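Aminopeptidase-like protein (Chaetomium thermophilum, PDB 5JM6) probably acts as a zinc-dependent aminopeptidase of the M18 family, forms a dodecamer, and is linked to the Cvt pathway of selective autophagy. Local coordinates at residues R384-S389 against G471-D476; A128-H133 against G505-W510; D171-V176 against V201-T206; Y153-V158 against V226-I231. All blocks are in the same frame, centred on the assembly; numbering follows the deposited sequence.

Contact 1: residues R384-S389 against G471-D476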
loop_
_atom_site.group_PDB
_atom_site.type_symbol
_atom_site.label_atom_id
_atom_site.label_comp_id
_atom_site.label_asym_id
_atom_site.label_seq_id
_atom_site.Cartn_x
_atom_site.Cartn_y
_atom_site.Cartn_z
ATOM N N ARG A 384 53.306 -23.213 -19.247
ATOM C CA ARG A 384 54.328 -23.064 -18.215
ATOM C C ARG A 384 54.170 -21.757 -17.445
ATOM O O ARG A 384 55.020 -21.403 -16.627
ATOM C CB ARG A 384 55.726 -23.162 -18.828
ATOM C CG ARG A 384 55.973 -24.481 -19.542
ATOM C CD ARG A 384 57.439 -24.688 -19.876
ATOM N NE ARG A 384 57.603 -25.233 -21.221
ATOM C CZ ARG A 384 57.777 -26.521 -21.498
ATOM N NH1 ARG A 384 57.820 -27.417 -20.520
ATOM N NH2 ARG A 384 57.911 -26.914 -22.757
ATOM N N SER A 385 53.094 -21.029 -17.722
ATOM C CA SER A 385 52.916 -19.719 -17.116
ATOM C C SER A 385 51.950 -19.728 -15.938
ATOM O O SER A 385 51.307 -20.737 -15.643
ATOM C CB SER A 385 52.425 -18.726 -18.172
ATOM O OG SER A 385 53.394 -18.556 -19.193
ATOM N N PHE A 386 51.867 -18.585 -15.265
ATOM C CA PHE A 386 50.887 -18.360 -14.215
ATOM C C PHE A 386 50.561 -16.873 -14.166
ATOM O O PHE A 386 51.461 -16.035 -14.242
ATOM C CB PHE A 386 51.415 -18.854 -12.868
ATOM C CG PHE A 386 50.370 -18.912 -11.793
ATOM C CD1 PHE A 386 50.040 -17.781 -11.066
ATOM C CD2 PHE A 386 49.722 -20.100 -11.503
ATOM C CE1 PHE A 386 49.083 -17.830 -10.076
ATOM C CE2 PHE A 386 48.763 -20.157 -10.512
ATOM C CZ PHE A 386 48.443 -19.019 -9.797
ATOM N N LEU A 387 49.284 -16.548 -14.003
ATOM C CA LEU A 387 48.848 -15.157 -13.986
ATOM C C LEU A 387 48.210 -14.791 -12.658
ATOM O O LEU A 387 47.171 -15.335 -12.290
ATOM C CB LEU A 387 47.850 -14.880 -15.112
ATOM C CG LEU A 387 47.159 -13.517 -14.980
ATOM C CD1 LEU A 387 48.063 -12.391 -15.467
ATOM C CD2 LEU A 387 45.800 -13.483 -15.675
ATOM N N VAL A 388 48.827 -13.862 -11.940
ATOM C CA VAL A 388 48.193 -13.320 -10.753
ATOM C C VAL A 388 47.448 -12.051 -11.148
ATOM O O VAL A 388 48.057 -11.027 -11.456
ATOM C CB VAL A 388 49.213 -13.023 -9.637
ATOM C CG1 VAL A 388 48.541 -12.315 -8.475
ATOM C CG2 VAL A 388 49.872 -14.313 -9.167
ATOM N N SER A 389 46.122 -12.137 -11.140
ATOM C CA SER A 389 45.266 -11.003 -11.455
ATOM C C SER A 389 44.895 -10.318 -10.153
ATOM O O SER A 389 44.164 -10.879 -9.338
ATOM C CB SER A 389 44.015 -11.457 -12.210
ATOM O OG SER A 389 43.046 -10.425 -12.273
ATOM N N GLY A 471 44.511 -18.961 -21.727
ATOM C CA GLY A 471 44.497 -20.291 -21.135
ATOM C C GLY A 471 45.597 -20.515 -20.112
ATOM O O GLY A 471 46.110 -21.626 -19.967
ATOM N N VAL A 472 45.953 -19.453 -19.399
ATOM C CA VAL A 472 47.026 -19.499 -18.417
ATOM C C VAL A 472 46.460 -19.803 -17.039
ATOM O O VAL A 472 45.378 -19.344 -16.680
ATOM C CB VAL A 472 47.811 -18.164 -18.387
ATOM C CG1 VAL A 472 48.822 -18.133 -17.249
ATOM C CG2 VAL A 472 48.507 -17.936 -19.716
ATOM N N LYS A 473 47.192 -20.605 -16.283
ATOM C CA LYS A 473 46.835 -20.912 -14.916
ATOM C C LYS A 473 46.833 -19.598 -14.124
ATOM O O LYS A 473 47.701 -18.750 -14.328
ATOM C CB LYS A 473 47.824 -21.946 -14.393
ATOM C CG LYS A 473 47.264 -23.011 -13.522
ATOM C CD LYS A 473 45.776 -22.947 -13.425
ATOM C CE LYS A 473 45.350 -23.463 -12.068
ATOM N NZ LYS A 473 45.470 -24.931 -11.956
ATOM N N ALA A 474 45.841 -19.397 -13.261
ATOM C CA ALA A 474 45.619 -18.066 -12.702
ATOM C C ALA A 474 44.952 -18.061 -11.329
ATOM O O ALA A 474 44.327 -19.039 -10.919
ATOM C CB ALA A 474 44.791 -17.235 -13.680
ATOM N N ALA A 475 45.087 -16.938 -10.630
ATOM C CA ALA A 475 44.422 -16.726 -9.351
ATOM C C ALA A 475 44.050 -15.260 -9.190
ATOM O O ALA A 475 44.713 -14.382 -9.747
ATOM C CB ALA A 475 45.310 -17.171 -8.205
ATOM N N ASP A 476 42.986 -14.992 -8.439
ATOM C CA ASP A 476 42.686 -13.620 -8.056
ATOM C C ASP A 476 43.198 -13.323 -6.664
ATOM O O ASP A 476 42.922 -14.040 -5.702
ATOM C CB ASP A 476 41.195 -13.303 -8.128
ATOM C CG ASP A 476 40.757 -12.920 -9.519
ATOM O OD1 ASP A 476 40.827 -13.766 -10.427
ATOM O OD2 ASP A 476 40.434 -11.733 -9.725
#

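Contact 2: residues A128-H133 against G505-W510. With ZN (zinc ion), chain H.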
loop_
_atom_site.group_PDB
_atom_site.type_symbol
_atom_site.label_atom_id
_atom_site.label_comp_id
_atom_site.label_asym_id
_atom_site.label_seq_id
_atom_site.Cartn_x
_atom_site.Cartn_y
_atom_site.Cartn_z
ATOM N N ALA A 128 55.841 -15.492 -15.725
ATOM C CA ALA A 128 55.226 -15.177 -14.446
ATOM C C ALA A 128 54.693 -13.755 -14.537
ATOM O O ALA A 128 55.464 -12.796 -14.576
ATOM C CB ALA A 128 56.226 -15.321 -13.308
ATOM N N MET A 129 53.371 -13.619 -14.581
ATOM C CA MET A 129 52.764 -12.331 -14.893
ATOM C C MET A 129 51.743 -11.864 -13.859
ATOM O O MET A 129 51.007 -12.662 -13.277
ATOM C CB MET A 129 52.112 -12.379 -16.283
ATOM C CG MET A 129 51.256 -13.610 -16.554
ATOM S SD MET A 129 50.542 -13.592 -18.214
ATOM C CE MET A 129 51.173 -15.126 -18.891
ATOM N N ILE A 130 51.728 -10.553 -13.638
ATOM C CA ILE A 130 50.757 -9.904 -12.767
ATOM C C ILE A 130 49.972 -8.866 -13.558
ATOM O O ILE A 130 50.553 -8.068 -14.293
ATOM C CB ILE A 130 51.433 -9.212 -11.566
ATOM C CG1 ILE A 130 52.367 -10.179 -10.838
ATOM C CG2 ILE A 130 50.384 -8.639 -10.618
ATOM C CD1 ILE A 130 53.239 -9.508 -9.797
ATOM N N ALA A 131 48.652 -8.882 -13.406
ATOM C CA ALA A 131 47.795 -7.910 -14.071
ATOM C C ALA A 131 46.995 -7.108 -13.050
ATOM O O ALA A 131 46.562 -7.642 -12.030
ATOM C CB ALA A 131 46.865 -8.603 -15.046
ATOM N N GLY A 132 46.812 -5.822 -13.329
ATOM C CA GLY A 132 46.030 -4.947 -12.477
ATOM C C GLY A 132 45.486 -3.794 -13.294
ATOM O O GLY A 132 45.814 -3.665 -14.474
ATOM N N HIS A 133 44.650 -2.957 -12.685
ATOM C CA HIS A 133 44.138 -1.780 -13.382
ATOM C C HIS A 133 44.520 -0.496 -12.653
ATOM O O HIS A 133 44.553 -0.456 -11.432
ATOM C CB HIS A 133 42.619 -1.868 -13.569
ATOM C CG HIS A 133 41.826 -1.745 -12.303
ATOM N ND1 HIS A 133 41.293 -0.548 -11.873
ATOM C CD2 HIS A 133 41.430 -2.676 -11.403
ATOM C CE1 HIS A 133 40.628 -0.742 -10.749
ATOM N NE2 HIS A 133 40.694 -2.025 -10.442
ATOM N N GLY A 505 57.771 -12.167 -4.330
ATOM C CA GLY A 505 57.894 -13.579 -4.033
ATOM C C GLY A 505 57.399 -14.436 -5.180
ATOM O O GLY A 505 58.020 -15.439 -5.530
ATOM N N PHE A 506 56.284 -14.033 -5.775
ATOM C CA PHE A 506 55.702 -14.773 -6.887
ATOM C C PHE A 506 56.601 -14.739 -8.123
ATOM O O PHE A 506 56.944 -15.787 -8.671
ATOM C CB PHE A 506 54.313 -14.224 -7.217
ATOM C CG PHE A 506 53.796 -14.645 -8.561
ATOM C CD1 PHE A 506 53.315 -15.927 -8.767
ATOM C CD2 PHE A 506 53.779 -13.750 -9.618
ATOM C CE1 PHE A 506 52.838 -16.310 -10.006
ATOM C CE2 PHE A 506 53.303 -14.126 -10.857
ATOM C CZ PHE A 506 52.830 -15.408 -11.053
ATOM N N LEU A 507 56.988 -13.543 -8.557
ATOM C CA LEU A 507 57.834 -13.416 -9.739
ATOM C C LEU A 507 59.162 -14.146 -9.546
ATOM O O LEU A 507 59.666 -14.780 -10.473
ATOM C CB LEU A 507 58.079 -11.941 -10.077
ATOM C CG LEU A 507 56.844 -11.100 -10.423
ATOM C CD1 LEU A 507 57.198 -9.624 -10.479
ATOM C CD2 LEU A 507 56.209 -11.542 -11.734
ATOM N N ASP A 508 59.718 -14.085 -8.340
ATOM C CA ASP A 508 61.008 -14.718 -8.085
ATOM C C ASP A 508 60.909 -16.239 -7.944
ATOM O O ASP A 508 61.807 -16.959 -8.378
ATOM C CB ASP A 508 61.664 -14.127 -6.831
ATOM C CG ASP A 508 62.155 -12.703 -7.037
ATOM O OD1 ASP A 508 62.095 -12.204 -8.181
ATOM O OD2 ASP A 508 62.617 -12.087 -6.055
ATOM N N PHE A 509 59.850 -16.728 -7.305
ATOM C CA PHE A 509 59.750 -18.161 -7.025
ATOM C C PHE A 509 58.860 -19.013 -7.936
ATOM O O PHE A 509 58.836 -20.233 -7.776
ATOM C CB PHE A 509 59.285 -18.363 -5.584
ATOM C CG PHE A 509 60.354 -18.108 -4.563
ATOM C CD1 PHE A 509 61.445 -18.954 -4.460
ATOM C CD2 PHE A 509 60.263 -17.031 -3.699
ATOM C CE1 PHE A 509 62.430 -18.727 -3.518
ATOM C CE2 PHE A 509 61.244 -16.798 -2.753
ATOM C CZ PHE A 509 62.329 -17.648 -2.663
ATOM N N TRP A 510 58.147 -18.406 -8.882
ATOM C CA TRP A 510 57.187 -19.177 -9.676
ATOM C C TRP A 510 57.841 -20.347 -10.408
ATOM O O TRP A 510 57.338 -21.470 -10.360
ATOM C CB TRP A 510 56.464 -18.295 -10.694
ATOM C CG TRP A 510 55.936 -19.091 -11.852
ATOM C CD1 TRP A 510 56.362 -19.032 -13.146
ATOM C CD2 TRP A 510 54.911 -20.095 -11.813
ATOM N NE1 TRP A 510 55.656 -19.921 -13.919
ATOM C CE2 TRP A 510 54.760 -20.587 -13.125
ATOM C CE3 TRP A 510 54.102 -20.618 -10.799
ATOM C CZ2 TRP A 510 53.833 -21.576 -13.450
ATOM C CZ3 TRP A 510 53.182 -21.601 -11.125
ATOM C CH2 TRP A 510 53.056 -22.068 -12.438
HETATM ZN ZN ZN H . 39.520 -2.836 -8.859
#

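Contact 3: residues D171-V176 against V201-T206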
loop_
_atom_site.group_PDB
_atom_site.type_symbol
_atom_site.label_atom_id
_atom_site.label_comp_id
_atom_site.label_asym_id
_atom_site.label_seq_id
_atom_site.Cartn_x
_atom_site.Cartn_y
_atom_site.Cartn_z
ATOM N N ASP A 171 31.002 17.951 -0.722
ATOM C CA ASP A 171 31.829 18.776 0.162
ATOM C C ASP A 171 33.273 18.282 0.262
ATOM O O ASP A 171 33.843 18.220 1.351
ATOM C CB ASP A 171 31.216 18.848 1.566
ATOM C CG ASP A 171 29.834 19.482 1.575
ATOM O OD1 ASP A 171 29.032 19.138 2.469
ATOM O OD2 ASP A 171 29.548 20.325 0.698
ATOM N N ARG A 172 33.855 17.925 -0.876
ATOM C CA ARG A 172 35.270 17.583 -0.932
ATOM C C ARG A 172 35.999 18.660 -1.722
ATOM O O ARG A 172 35.410 19.296 -2.597
ATOM C CB ARG A 172 35.485 16.209 -1.571
ATOM C CG ARG A 172 34.754 15.067 -0.881
ATOM C CD ARG A 172 35.481 14.598 0.371
ATOM N NE ARG A 172 34.866 13.393 0.925
ATOM C CZ ARG A 172 35.290 12.769 2.019
ATOM N NH1 ARG A 172 36.336 13.231 2.689
ATOM N NH2 ARG A 172 34.669 11.677 2.442
ATOM N N ASP A 173 37.281 18.861 -1.429
ATOM C CA ASP A 173 38.039 19.879 -2.137
ATOM C C ASP A 173 38.595 19.238 -3.394
ATOM O O ASP A 173 39.508 18.417 -3.333
ATOM C CB ASP A 173 39.182 20.429 -1.274
ATOM C CG ASP A 173 38.694 21.178 -0.046
ATOM O OD1 ASP A 173 37.487 21.113 0.266
ATOM O OD2 ASP A 173 39.532 21.827 0.615
ATOM N N LEU A 174 38.065 19.642 -4.541
ATOM C CA LEU A 174 38.384 18.964 -5.787
ATOM C C LEU A 174 39.341 19.782 -6.629
ATOM O O LEU A 174 39.194 20.996 -6.762
ATOM C CB LEU A 174 37.114 18.667 -6.587
ATOM C CG LEU A 174 35.981 17.930 -5.873
ATOM C CD1 LEU A 174 34.760 17.847 -6.777
ATOM C CD2 LEU A 174 36.421 16.542 -5.429
ATOM N N SER A 175 40.329 19.102 -7.194
ATOM C CA SER A 175 41.225 19.733 -8.140
ATOM C C SER A 175 40.989 19.097 -9.501
ATOM O O SER A 175 40.157 18.198 -9.637
ATOM C CB SER A 175 42.683 19.583 -7.700
ATOM O OG SER A 175 43.518 20.496 -8.389
ATOM N N VAL A 176 41.713 19.567 -10.507
ATOM C CA VAL A 176 41.532 19.072 -11.861
ATOM C C VAL A 176 42.889 18.699 -12.449
ATOM O O VAL A 176 43.913 19.284 -12.094
ATOM C CB VAL A 176 40.810 20.116 -12.751
ATOM C CG1 VAL A 176 41.679 21.347 -12.961
ATOM C CG2 VAL A 176 40.394 19.506 -14.083
ATOM N N VAL A 201 40.067 23.585 -7.203
ATOM C CA VAL A 201 39.266 24.478 -8.036
ATOM C C VAL A 201 37.764 24.209 -8.024
ATOM O O VAL A 201 36.980 25.058 -8.442
ATOM C CB VAL A 201 39.735 24.430 -9.501
ATOM C CG1 VAL A 201 41.163 24.927 -9.615
ATOM C CG2 VAL A 201 39.608 23.018 -10.051
ATOM N N ALA A 202 37.358 23.047 -7.525
ATOM C CA ALA A 202 35.977 22.613 -7.709
ATOM C C ALA A 202 35.395 22.046 -6.435
ATOM O O ALA A 202 36.118 21.573 -5.558
ATOM C CB ALA A 202 35.882 21.586 -8.828
ATOM N N ARG A 203 34.079 22.147 -6.319
ATOM C CA ARG A 203 33.395 21.635 -5.152
ATOM C C ARG A 203 31.937 21.306 -5.456
ATOM O O ARG A 203 31.271 22.043 -6.183
ATOM C CB ARG A 203 33.518 22.662 -4.034
ATOM C CG ARG A 203 32.593 22.477 -2.879
ATOM C CD ARG A 203 33.142 23.237 -1.705
ATOM N NE ARG A 203 33.817 22.368 -0.755
ATOM C CZ ARG A 203 33.295 22.036 0.417
ATOM N NH1 ARG A 203 32.108 22.514 0.761
ATOM N NH2 ARG A 203 33.952 21.238 1.244
ATOM N N ILE A 204 31.437 20.215 -4.884
ATOM C CA ILE A 204 30.021 19.896 -4.995
ATOM C C ILE A 204 29.392 20.118 -3.624
ATOM O O ILE A 204 29.525 19.281 -2.731
ATOM C CB ILE A 204 29.819 18.441 -5.469
ATOM C CG1 ILE A 204 30.537 18.223 -6.806
ATOM C CG2 ILE A 204 28.343 18.107 -5.583
ATOM C CD1 ILE A 204 30.790 16.772 -7.143
ATOM N N PRO A 205 28.707 21.261 -3.454
ATOM C CA PRO A 205 28.172 21.644 -2.143
ATOM C C PRO A 205 26.871 20.955 -1.764
ATOM O O PRO A 205 25.939 20.906 -2.566
ATOM C CB PRO A 205 27.951 23.146 -2.296
ATOM C CG PRO A 205 27.623 23.319 -3.734
ATOM C CD PRO A 205 28.395 22.262 -4.490
ATOM N N THR A 206 26.784 20.501 -0.521
ATOM C CA THR A 206 25.540 19.966 0.008
ATOM C C THR A 206 24.570 21.091 0.337
ATOM O O THR A 206 24.952 22.258 0.415
ATOM C CB THR A 206 25.767 19.115 1.267
ATOM O OG1 THR A 206 26.474 19.880 2.244
ATOM C CG2 THR A 206 26.571 17.886 0.936
#

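Contact 4: residues Y153-V158 against V226-I231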
loop_
_atom_site.group_PDB
_atom_site.type_symbol
_atom_site.label_atom_id
_atom_site.label_comp_id
_atom_site.label_asym_id
_atom_site.label_seq_id
_atom_site.Cartn_x
_atom_site.Cartn_y
_atom_site.Cartn_z
ATOM N N TYR A 153 27.137 31.926 -9.323
ATOM C CA TYR A 153 28.156 30.881 -9.321
ATOM C C TYR A 153 28.555 30.475 -10.726
ATOM O O TYR A 153 27.715 30.379 -11.616
ATOM C CB TYR A 153 27.670 29.640 -8.572
ATOM C CG TYR A 153 27.327 29.884 -7.130
ATOM C CD1 TYR A 153 26.086 30.383 -6.772
ATOM C CD2 TYR A 153 28.241 29.607 -6.122
ATOM C CE1 TYR A 153 25.763 30.608 -5.456
ATOM C CE2 TYR A 153 27.927 29.829 -4.798
ATOM C CZ TYR A 153 26.685 30.329 -4.473
ATOM O OH TYR A 153 26.359 30.554 -3.157
ATOM N N VAL A 154 29.846 30.225 -10.909
ATOM C CA VAL A 154 30.347 29.606 -12.125
ATOM C C VAL A 154 30.423 28.100 -11.889
ATOM O O VAL A 154 31.002 27.657 -10.896
ATOM C CB VAL A 154 31.730 30.159 -12.513
ATOM C CG1 VAL A 154 32.148 29.648 -13.883
ATOM C CG2 VAL A 154 31.715 31.681 -12.485
ATOM N N GLN A 155 29.828 27.317 -12.783
ATOM C CA GLN A 155 29.796 25.868 -12.606
ATOM C C GLN A 155 30.515 25.137 -13.740
ATOM O O GLN A 155 30.972 25.756 -14.702
ATOM C CB GLN A 155 28.346 25.381 -12.491
ATOM C CG GLN A 155 27.560 26.056 -11.369
ATOM C CD GLN A 155 26.171 25.473 -11.174
ATOM O OE1 GLN A 155 25.224 25.848 -11.865
ATOM N NE2 GLN A 155 26.043 24.554 -10.223
ATOM N N LEU A 156 30.601 23.815 -13.621
ATOM C CA LEU A 156 31.387 23.001 -14.542
ATOM C C LEU A 156 30.651 21.726 -14.942
ATOM O O LEU A 156 30.241 20.950 -14.080
ATOM C CB LEU A 156 32.730 22.640 -13.907
ATOM C CG LEU A 156 33.677 21.805 -14.765
ATOM C CD1 LEU A 156 34.229 22.652 -15.890
ATOM C CD2 LEU A 156 34.797 21.224 -13.921
ATOM N N GLY A 157 30.459 21.523 -16.242
ATOM C CA GLY A 157 29.858 20.289 -16.721
ATOM C C GLY A 157 30.770 19.084 -16.584
ATOM O O GLY A 157 31.839 19.039 -17.191
ATOM N N VAL A 158 30.327 18.080 -15.833
ATOM C CA VAL A 158 31.104 16.855 -15.678
ATOM C C VAL A 158 30.204 15.637 -15.812
ATOM O O VAL A 158 28.980 15.738 -15.726
ATOM C CB VAL A 158 31.841 16.784 -14.316
ATOM C CG1 VAL A 158 32.748 17.994 -14.119
ATOM C CG2 VAL A 158 30.848 16.647 -13.170
ATOM N N VAL A 226 26.522 19.422 -9.493
ATOM C CA VAL A 226 27.200 20.141 -10.549
ATOM C C VAL A 226 28.247 20.939 -9.831
ATOM O O VAL A 226 27.908 21.809 -9.033
ATOM C CB VAL A 226 26.262 21.056 -11.353
ATOM C CG1 VAL A 226 27.040 21.796 -12.429
ATOM C CG2 VAL A 226 25.133 20.251 -11.970
ATOM N N PRO A 227 29.521 20.633 -10.082
ATOM C CA PRO A 227 30.579 21.303 -9.328
ATOM C C PRO A 227 30.519 22.820 -9.458
ATOM O O PRO A 227 30.000 23.355 -10.440
ATOM C CB PRO A 227 31.858 20.747 -9.953
ATOM C CG PRO A 227 31.455 19.427 -10.517
ATOM C CD PRO A 227 30.051 19.615 -11.003
ATOM N N VAL A 228 31.036 23.493 -8.440
ATOM C CA VAL A 228 31.096 24.944 -8.396
ATOM C C VAL A 228 32.564 25.374 -8.447
ATOM O O VAL A 228 33.366 24.959 -7.611
ATOM C CB VAL A 228 30.397 25.480 -7.132
ATOM C CG1 VAL A 228 30.941 26.820 -6.746
ATOM C CG2 VAL A 228 28.890 25.552 -7.349
ATOM N N ILE A 229 32.934 26.105 -9.496
ATOM C CA ILE A 229 34.328 26.510 -9.692
ATOM C C ILE A 229 34.702 27.977 -9.418
ATOM O O ILE A 229 35.879 28.333 -9.500
ATOM C CB ILE A 229 34.765 26.165 -11.122
ATOM C CG1 ILE A 229 34.012 27.022 -12.137
ATOM C CG2 ILE A 229 34.527 24.687 -11.389
ATOM C CD1 ILE A 229 34.294 26.647 -13.575
ATOM N N GLY A 230 33.730 28.826 -9.103
ATOM C CA GLY A 230 34.022 30.236 -8.909
ATOM C C GLY A 230 32.787 31.101 -8.772
ATOM O O GLY A 230 31.662 30.613 -8.869
ATOM N N ILE A 231 33.001 32.393 -8.548
ATOM C CA ILE A 231 31.908 33.339 -8.359
ATOM C C ILE A 231 31.909 34.393 -9.458
ATOM O O ILE A 231 32.970 34.868 -9.864
ATOM C CB ILE A 231 32.004 34.035 -6.982
ATOM C CG1 ILE A 231 31.798 33.019 -5.858
ATOM C CG2 ILE A 231 30.992 35.168 -6.865
ATOM C CD1 ILE A 231 32.589 33.327 -4.608
#

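Contact 1: residues R384-S389 against G471-D476
Two neighbouring parallel strands of the mixed sheet of the M18 catalytic fold, 386-394 and 473-481, are joined here near their starts. The axes of residues 386-389 and 473-476 approach to 4.6 Å. Three backbone hydrogen bonds hold them. Leu387 N gives to Lys473 O at 2.7 Å, Ala475 N to Leu387 O at 3.1 Å, and Ser389 N to Ala475 O at 3.0 Å. Each donor lies nearly along the axis of the carbonyl it meets. Phe386 has CG anti to the backbone N (chi1 -168°), so its ring leans over the partner strand. One face of the ring lies over Lys473 O and Ala474 N, and CZ reaches Ala475 CB at 4.0 Å. An alanine in place of Phe386 would probably leave Ala475 CB and this backbone less well covered. On the other face of the sheet Leu387 CB packs on Val472 CG1 and Ala474 CB. Further out, Ile435 of helix 430-443 and the ring of Trp510 also meet Phe386, and strand 127-133 bonds to the other edge of 386-389. Ser385 OG is bonded to Ile127 N and Thr381 O, while its CB lies 3.8 Å from Val472 CG1.

Contact 2: residues A128-H133 against G505-W510
Phe506 and Trp510 both hold CG anti to the backbone N (chi1 164° and 156°), which sends their rings from helix 495-514 to strand 127-133. Leu507 has CG anti to the carbonyl carbon instead (chi1 -62°), and its end also turns to the strand. The helix packs here on the mixed sheet of the M18 fold, at an inner strand. Ala128 CB sits among the three side chains, 3.7 Å from Trp510 CD1, 4.0 Å from Phe506 CE2 and 4.1 Å from Leu507 CD2. Phe506 CE2 also lies 3.6 Å from Met129 O. Ile130 and Phe506 run antiparallel alongside each other, with Ile130 CG1 4.0 Å from Phe506 CD2. The side chains of Ile130 and Leu507 cross at about a right angle, bringing Ile130 CD1 to Leu507 CG. A serine in place of Phe506 removes the ring that packs on Ala128 and Ile130 and would probably loosen the helix on the sheet. At the far end of the strand His133 NE2 binds zinc at 2.1 Å, beside Asp306 and Asp391. No hydrogen bond links helix and strand here, so the helix rests on the strand by apolar contact, well away from the metal.

Contact 3: residues D171-V176 against V201-T206
Asp171 is the polar centre of this contact. Its N gives a nearly straight bond to Ile204 O, 2.8 Å long. Its carboxylate takes two bonds from Thr206. OD1 accepts from Thr206 OG1 at 2.7 Å on its syn lone pair, and OD2 accepts from Thr206 N at 3.0 Å from above the carboxylate plane. OD1 is also bonded to Ser486 OG of a third subunit. Asp171 O accepts from Arg172 NH1 of that subunit; Arg203 NH2 is near it but poorly angled. Arg203 lays one face of its guanidinium over Asp171 CA, with the carboxylate and guanidinium planes only 12° apart. Asp171 OD2 is 3.4 Å from Arg203 NH1 but well out of the guanidinium plane, so this salt bridge rests on charge alone. Asp173 OD1 makes a long salt bridge to Arg203 NH2, while Asp173 OD2 pairs with Arg488 of the third subunit. The two acidic side chains would probably stabilise the charge on Arg203. In the backbone, Leu174 N gives to Ala202 O at 2.9 Å. Leu174 O accepts from Ala202 N at 2.9 Å and weakly from Val201 N. Leu174 CB meets Ala202 CB, and Val176 CG1 meets Val201 CG2. Leu174 and Ala202 form an antiparallel hydrogen-bonded pair, and Val201 with Ala202 opposite Leu174 makes a classic beta bulge, near the beginning of strand 174-183 and at a subunit interface of the dodecamer.

Contact 4: residues Y153-V158 against V226-I231
Val154 is bonded to the partner strand through both its N and its O. Its N gives to Gly230 O at 2.8 Å, with the donor above the carbonyl plane. Its O accepts from Ile229 N at 2.8 Å, in the carbonyl plane, and more weakly from Gly230 N at 3.5 Å. Ile229 and Gly230 therefore both face Val154, in a classic beta bulge. The register shifts by one residue, and Gln155 then pairs with Val228. Beyond it, Leu156 N gives a longer bond to Pro227 O, 3.3 Å. The end of Gln155 is held by a third subunit, where NE2 is bonded to Asn399 OD1; the same Asn399 gives its ND2 to Val226 O. Ile231 N is bonded to Glu298 OE2 of that subunit. Around this backbone the packing is aliphatic. Ile229 has CG1 in the crowded position between the backbone N and the carbonyl carbon (chi1 67°). This places Ile229 CG1 3.7 Å from Val154 CG1. Ile229 CG2 takes another course, to Leu156 CB at 3.7 Å. Tyr153 CD2 meets Val228 CG1 on the other face of the sheet. Val158 and Pro227 meet end to end, and Val158 CG2 lies 3.8 Å from Pro227 CD. Main-chain bonds and apolar side chains fix strand 228-231, outermost in its sheet within the chain, to strand 153-160, while Arg203 and the third subunit also bond to its backbone.

From the N terminus, strand 127-133 comes first and packs against helix 495-514 near the end of the chain. Contact 2 thus closes the longest loop, and the other three lie within it. Strand 153-160 follows and meets 228-231 in contact 4. Contact 3 closes inside that loop, where the beginning of strand 174-183 meets residues 201-206. The two touch through Arg203 O and Val228 N, and both border the third subunit. Both belong to the antiparallel sheet that holds strands 153-160, 174-183 and 228-231. Contact 1 opens and closes after both. It shares the mixed sheet with contact 2. Contacts 1 and 2 and contacts 3 and 4 lie on opposite sides of the chain's centre.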